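Beta-galactosidase from Trichoderma reesei probably hydrolyses terminal non-reducing beta-D-galactose residues in beta-D-galactosides as a glycoside hydrolase of family 35. One contact in two of its structures: PDB 3OGV (chain A, 1.40 Å), residues 217-222 and 235-240, and PDB 3OGR (chain B, 1.50 Å), residues 217-222 and 235-240. Structure 2 is superposed on structure 1 by the backbone atoms of these residues (RMSD 0.17 Å); each is numbered along its deposited sequence.

Structure 1 (3OGV); sequences AFPGGT and YGHDGY. With PTQ (2-phenylethyl 1-thio-beta-D-galactopyranoside), chain C.
Pro219 lays CG over one face of the His237 imidazole, 3.9 Å from its centroid, a CH-pi contact that suits a compact, rigid proline ring. It joins a loop of the family 35 TIM-barrel domain to strand 236-239 beside the galactose pocket, where Ala217 adjoins Glu180. The chi1 of 72° turns the imidazole under Pro219 and brings ND1 to Asp238 O (3.0 Å), close to the ring plane. Tyr235, CG opposite the backbone N (chi1 176°), brings OH 3.0 Å from Gly221 N, whose positive phi a glycine adopts easily; Asp216 is hydrogen-bonded to the hydroxyl. Thr222 O meets the ring edge at CE1, 3.5 Å away. Asp238 puts CB 3.9 Å from Ala217 O and OD2 3.5 Å from Ala217 CA. A water joins Ala217 O to Asp238 O. PTQ C14 lies 3.2 Å from Ala217 O; Tyr240 OH, bonded to Glu278, stands 3.7 Å from PTQ C5.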
loop_
_atom_site.group_PDB
_atom_site.type_symbol
_atom_site.label_atom_id
_atom_site.label_comp_id
_atom_site.label_asym_id
_atom_site.label_seq_id
_atom_site.Cartn_x
_atom_site.Cartn_y
_atom_site.Cartn_z
ATOM N N ALA A 217 -8.809 15.118 -7.080
ATOM C CA ALA A 217 -8.035 15.443 -5.912
ATOM C C ALA A 217 -8.822 16.105 -4.838
ATOM O O ALA A 217 -8.483 15.954 -3.649
ATOM C CB ALA A 217 -6.807 16.309 -6.283
ATOM N N PHE A 218 -9.821 16.887 -5.242
ATOM C CA PHE A 218 -10.664 17.625 -4.339
ATOM C C PHE A 218 -12.006 17.700 -5.059
ATOM O O PHE A 218 -12.151 17.276 -6.191
ATOM C CB PHE A 218 -10.061 19.041 -4.061
ATOM C CG PHE A 218 -9.973 19.912 -5.290
ATOM C CD1 PHE A 218 -8.950 19.712 -6.184
ATOM C CD2 PHE A 218 -10.966 20.860 -5.588
ATOM C CE1 PHE A 218 -8.888 20.472 -7.461
ATOM C CE2 PHE A 218 -10.899 21.630 -6.791
ATOM C CZ PHE A 218 -9.884 21.376 -7.703
ATOM N N PRO A 219 -13.047 18.254 -4.394
ATOM C CA PRO A 219 -14.364 18.257 -5.049
ATOM C C PRO A 219 -14.430 19.421 -6.081
ATOM O O PRO A 219 -14.992 20.453 -5.854
ATOM C CB PRO A 219 -15.336 18.508 -3.844
ATOM C CG PRO A 219 -14.490 18.350 -2.585
ATOM C CD PRO A 219 -13.116 18.613 -2.966
ATOM N N GLY A 220 -13.737 19.227 -7.209
ATOM C CA GLY A 220 -13.669 20.168 -8.314
ATOM C C GLY A 220 -14.780 19.882 -9.311
ATOM O O GLY A 220 -14.983 20.762 -10.213
ATOM N N GLY A 221 -15.466 18.770 -9.252
ATOM C CA GLY A 221 -16.479 18.406 -10.221
ATOM C C GLY A 221 -16.000 17.840 -11.534
ATOM O O GLY A 221 -16.831 17.630 -12.446
ATOM N N THR A 222 -14.685 17.643 -11.707
ATOM C CA THR A 222 -14.270 17.175 -13.042
ATOM C C THR A 222 -14.772 15.808 -13.358
ATOM O O THR A 222 -14.602 14.870 -12.518
ATOM C CB THR A 222 -12.704 17.223 -13.090
ATOM O OG1 THR A 222 -12.331 18.587 -12.903
ATOM C CG2 THR A 222 -12.194 16.722 -14.446
ATOM N N TYR A 235 -19.163 9.955 -9.406
ATOM C CA TYR A 235 -18.121 10.942 -9.147
ATOM C C TYR A 235 -17.406 10.591 -7.834
ATOM O O TYR A 235 -18.086 10.430 -6.788
ATOM C CB TYR A 235 -18.748 12.376 -9.014
ATOM C CG TYR A 235 -17.737 13.425 -8.646
ATOM C CD1 TYR A 235 -16.821 13.835 -9.635
ATOM C CD2 TYR A 235 -17.710 13.987 -7.386
ATOM C CE1 TYR A 235 -15.834 14.780 -9.286
ATOM C CE2 TYR A 235 -16.751 14.916 -7.022
ATOM C CZ TYR A 235 -15.795 15.333 -8.038
ATOM O OH TYR A 235 -14.876 16.281 -7.656
ATOM N N GLY A 236 -16.095 10.503 -7.841
ATOM C CA GLY A 236 -15.316 10.177 -6.683
ATOM C C GLY A 236 -14.313 11.248 -6.417
ATOM O O GLY A 236 -13.796 11.886 -7.420
ATOM N N HIS A 237 -13.863 11.480 -5.165
ATOM C CA HIS A 237 -12.767 12.343 -4.921
ATOM C C HIS A 237 -11.882 11.787 -3.809
ATOM O O HIS A 237 -12.225 10.735 -3.198
ATOM C CB HIS A 237 -13.142 13.825 -4.727
ATOM C CG HIS A 237 -13.839 14.148 -3.419
ATOM N ND1 HIS A 237 -13.149 14.361 -2.225
ATOM C CD2 HIS A 237 -15.158 14.415 -3.164
ATOM C CE1 HIS A 237 -14.049 14.694 -1.276
ATOM N NE2 HIS A 237 -15.271 14.724 -1.817
ATOM N N ASP A 238 -10.820 12.522 -3.505
ATOM C CA ASP A 238 -9.790 11.993 -2.586
ATOM C C ASP A 238 -9.769 12.842 -1.330
ATOM O O ASP A 238 -10.377 13.920 -1.237
ATOM C CB ASP A 238 -8.403 12.101 -3.300
ATOM C CG ASP A 238 -8.396 11.353 -4.589
ATOM O OD1 ASP A 238 -9.129 10.391 -4.805
ATOM O OD2 ASP A 238 -7.708 11.991 -5.539
ATOM N N GLY A 239 -8.975 12.391 -0.328
ATOM C CA GLY A 239 -8.739 13.153 0.841
ATOM C C GLY A 239 -7.437 12.743 1.507
ATOM O O GLY A 239 -7.321 11.599 1.880
ATOM N N TYR A 240 -6.539 13.711 1.670
ATOM C CA TYR A 240 -5.309 13.480 2.423
ATOM C C TYR A 240 -5.123 14.675 3.341
ATOM O O TYR A 240 -4.252 15.549 3.151
ATOM C CB TYR A 240 -4.095 13.281 1.483
ATOM C CG TYR A 240 -4.170 12.029 0.683
ATOM C CD1 TYR A 240 -4.788 11.997 -0.557
ATOM C CD2 TYR A 240 -3.666 10.836 1.194
ATOM C CE1 TYR A 240 -4.838 10.814 -1.314
ATOM C CE2 TYR A 240 -3.633 9.665 0.417
ATOM C CZ TYR A 240 -4.274 9.660 -0.831
ATOM O OH TYR A 240 -4.252 8.480 -1.547
HETATM C C1 PTQ C . -2.989 10.455 -5.069
HETATM O O1 PTQ C . -1.835 10.656 -4.213
HETATM S S1 PTQ C . -3.417 12.126 -5.716
HETATM C C2 PTQ C . -2.745 9.531 -6.213
HETATM O O2 PTQ C . -3.901 9.283 -6.962
HETATM C C3 PTQ C . -2.073 8.220 -5.802
HETATM O O3 PTQ C . -1.643 7.520 -6.931
HETATM C C4 PTQ C . -0.950 8.481 -4.817
HETATM O O4 PTQ C . 0.108 9.129 -5.595
HETATM C C5 PTQ C . -1.325 9.344 -3.665
HETATM O O5 PTQ C . 0.307 8.637 -2.116
HETATM C C6 PTQ C . -0.303 9.853 -2.703
HETATM C C7 PTQ C . -3.799 13.011 -4.184
HETATM C C8 PTQ C . -3.909 14.502 -4.371
HETATM C C9 PTQ C . -4.174 15.200 -3.098
HETATM C C10 PTQ C . -3.111 15.630 -2.311
HETATM C C11 PTQ C . -3.406 16.237 -1.071
HETATM C C12 PTQ C . -4.750 16.381 -0.659
HETATM C C13 PTQ C . -5.757 15.905 -1.461
HETATM C C14 PTQ C . -5.487 15.289 -2.616
HETATM O O HOH W 1 -9.412 16.543 -1.091
#

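Structure 2 (3OGR); sequences AFPGGT and YGHDGY. With GAL (beta-D-galactopyranose), chain D.
Over one face of His237, Pro219 CG rests 3.8 Å from the imidazole centroid in a CH-pi contact that suits a compact, rigid proline ring. The chi1 of 72° turns the imidazole under Pro219 and brings ND1 to Asp238 O (3.0 Å), to which it donates close to the ring plane. Tyr235, its CG opposite the backbone N (chi1 178°), brings OH 3.0 Å from Gly221 N, whose positive phi a glycine adopts easily; Asp216 is hydrogen-bonded to the hydroxyl. Thr222 O meets the ring edge at CE1, 3.5 Å away. Asp238 holds CB 4.2 Å from Ala217 O, and its OD2 has a weak bond to Asn215 and the carboxylate of Glu180 close by. Tyr240, its OH bonded to Glu278, lies against the bound galactose, with this OH 3.6 Å from GAL C5.

What differs
The backbones coincide within the error, and Tyr235(A), His237(A) and Tyr240(A) keep the places of their counterparts Tyr235(B), His237(B) and Tyr240(B). Pro219(A) touches His237(A) as Pro219(B) does His237(B), and the bond from His237(A) ND1 to Asp238(A) O, 3.0 Å, recurs between His237(B) ND1 and Asp238(B) O. The main difference is the bound group. PTQ carries a sulfur-linked phenylethyl tail on its galactose and touches both Ala217(A) and Tyr240(A); GAL, bound at this place in structure 2, ends in a hydroxyl at C1 and touches Tyr240(B), with no tail between Ala217(B) and Tyr240(B). The contact of the PTQ phenyl with Ala217(A) O therefore has no counterpart at Ala217(B), and Tyr240(A) lies against both sugar and tail, Tyr240(B) against the sugar. Water 1, joining Ala217(A) O to Asp238(A) O, is modelled in structure 1. Asp238 is the side chain that shifts, within its rotamer: chi1 is -58° in Asp238(A) against -66° in Asp238(B), and the CG atoms stand 0.7 Å apart after superposition. CB stays near Ala217(A) O and Ala217(B) O alike, but the place of Asp238(A) OD2, beside Ala217(A) CA, is left in Asp238(B); the different ligand may contribute to this shift.

Structure 2 (3OGR)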
loop_
_atom_site.group_PDB
_atom_site.type_symbol
_atom_site.label_atom_id
_atom_site.label_comp_id
_atom_site.label_asym_id
_atom_site.label_seq_id
_atom_site.Cartn_x
_atom_site.Cartn_y
_atom_site.Cartn_z
ATOM N N ALA B 217 -8.913 15.023 -7.289
ATOM C CA ALA B 217 -8.008 15.304 -6.131
ATOM C C ALA B 217 -8.665 16.053 -5.009
ATOM O O ALA B 217 -8.245 15.934 -3.828
ATOM C CB ALA B 217 -6.808 16.116 -6.622
ATOM N N PHE B 218 -9.709 16.810 -5.355
ATOM C CA PHE B 218 -10.536 17.543 -4.395
ATOM C C PHE B 218 -11.917 17.610 -5.034
ATOM O O PHE B 218 -12.076 17.221 -6.190
ATOM C CB PHE B 218 -9.946 18.958 -4.192
ATOM C CG PHE B 218 -9.953 19.823 -5.431
ATOM C CD1 PHE B 218 -8.970 19.679 -6.412
ATOM C CD2 PHE B 218 -10.951 20.809 -5.588
ATOM C CE1 PHE B 218 -8.993 20.491 -7.614
ATOM C CE2 PHE B 218 -10.984 21.586 -6.784
ATOM C CZ PHE B 218 -10.009 21.408 -7.770
ATOM N N PRO B 219 -12.914 18.130 -4.343
ATOM C CA PRO B 219 -14.278 18.208 -4.915
ATOM C C PRO B 219 -14.373 19.362 -5.959
ATOM O O PRO B 219 -14.950 20.426 -5.708
ATOM C CB PRO B 219 -15.172 18.494 -3.663
ATOM C CG PRO B 219 -14.333 18.182 -2.524
ATOM C CD PRO B 219 -12.908 18.522 -2.921
ATOM N N GLY B 220 -13.787 19.140 -7.116
ATOM C CA GLY B 220 -13.705 20.138 -8.189
ATOM C C GLY B 220 -14.782 19.888 -9.239
ATOM O O GLY B 220 -14.934 20.704 -10.195
ATOM N N GLY B 221 -15.513 18.771 -9.146
ATOM C CA GLY B 221 -16.558 18.458 -10.136
ATOM C C GLY B 221 -16.082 17.880 -11.500
ATOM O O GLY B 221 -16.928 17.648 -12.418
ATOM N N THR B 222 -14.797 17.610 -11.682
ATOM C CA THR B 222 -14.291 17.230 -13.024
ATOM C C THR B 222 -14.755 15.816 -13.316
ATOM O O THR B 222 -14.500 14.909 -12.484
ATOM C CB THR B 222 -12.777 17.352 -13.089
ATOM O OG1 THR B 222 -12.445 18.748 -12.892
ATOM C CG2 THR B 222 -12.225 16.888 -14.449
ATOM N N TYR B 235 -19.139 9.925 -9.533
ATOM C CA TYR B 235 -18.110 10.899 -9.191
ATOM C C TYR B 235 -17.425 10.563 -7.864
ATOM O O TYR B 235 -18.103 10.423 -6.838
ATOM C CB TYR B 235 -18.792 12.322 -9.108
ATOM C CG TYR B 235 -17.765 13.365 -8.709
ATOM C CD1 TYR B 235 -16.810 13.860 -9.628
ATOM C CD2 TYR B 235 -17.754 13.875 -7.406
ATOM C CE1 TYR B 235 -15.863 14.793 -9.265
ATOM C CE2 TYR B 235 -16.795 14.822 -7.017
ATOM C CZ TYR B 235 -15.882 15.304 -7.978
ATOM O OH TYR B 235 -14.955 16.262 -7.603
ATOM N N GLY B 236 -16.103 10.426 -7.893
ATOM C CA GLY B 236 -15.367 10.158 -6.670
ATOM C C GLY B 236 -14.335 11.248 -6.476
ATOM O O GLY B 236 -13.924 11.927 -7.431
ATOM N N HIS B 237 -13.935 11.446 -5.214
ATOM C CA HIS B 237 -12.815 12.347 -4.968
ATOM C C HIS B 237 -11.966 11.817 -3.790
ATOM O O HIS B 237 -12.336 10.824 -3.138
ATOM C CB HIS B 237 -13.207 13.825 -4.748
ATOM C CG HIS B 237 -13.881 14.082 -3.431
ATOM N ND1 HIS B 237 -13.183 14.295 -2.249
ATOM C CD2 HIS B 237 -15.204 14.282 -3.140
ATOM C CE1 HIS B 237 -14.061 14.573 -1.271
ATOM N NE2 HIS B 237 -15.288 14.552 -1.792
ATOM N N ASP B 238 -10.823 12.453 -3.564
ATOM C CA ASP B 238 -9.853 11.952 -2.606
ATOM C C ASP B 238 -9.694 12.920 -1.446
ATOM O O ASP B 238 -10.263 14.054 -1.472
ATOM C CB ASP B 238 -8.513 11.782 -3.334
ATOM C CG ASP B 238 -8.570 10.692 -4.412
ATOM O OD1 ASP B 238 -9.537 9.919 -4.464
ATOM O OD2 ASP B 238 -7.594 10.613 -5.254
ATOM N N GLY B 239 -8.927 12.509 -0.436
ATOM C CA GLY B 239 -8.608 13.432 0.629
ATOM C C GLY B 239 -7.501 12.913 1.512
ATOM O O GLY B 239 -7.521 11.745 1.947
ATOM N N TYR B 240 -6.500 13.786 1.731
ATOM C CA TYR B 240 -5.382 13.548 2.628
ATOM C C TYR B 240 -5.257 14.700 3.567
ATOM O O TYR B 240 -4.285 15.503 3.501
ATOM C CB TYR B 240 -4.078 13.319 1.843
ATOM C CG TYR B 240 -4.156 12.047 0.998
ATOM C CD1 TYR B 240 -4.759 12.056 -0.264
ATOM C CD2 TYR B 240 -3.618 10.825 1.483
ATOM C CE1 TYR B 240 -4.802 10.859 -1.103
ATOM C CE2 TYR B 240 -3.636 9.672 0.693
ATOM C CZ TYR B 240 -4.253 9.705 -0.551
ATOM O OH TYR B 240 -4.252 8.567 -1.324
HETATM C C1 GAL D . -2.980 10.715 -4.313
HETATM C C2 GAL D . -2.595 9.959 -5.628
HETATM C C3 GAL D . -1.952 8.627 -5.301
HETATM C C4 GAL D . -0.764 8.832 -4.352
HETATM C C5 GAL D . -1.260 9.601 -3.131
HETATM C C6 GAL D . -0.143 10.010 -2.147
HETATM O O1 GAL D . -3.253 12.097 -4.541
HETATM O O2 GAL D . -3.794 9.716 -6.360
HETATM O O3 GAL D . -1.482 8.017 -6.494
HETATM O O4 GAL D . 0.199 9.615 -5.054
HETATM O O5 GAL D . -1.824 10.862 -3.546
HETATM O O6 GAL D . 0.435 8.827 -1.599
#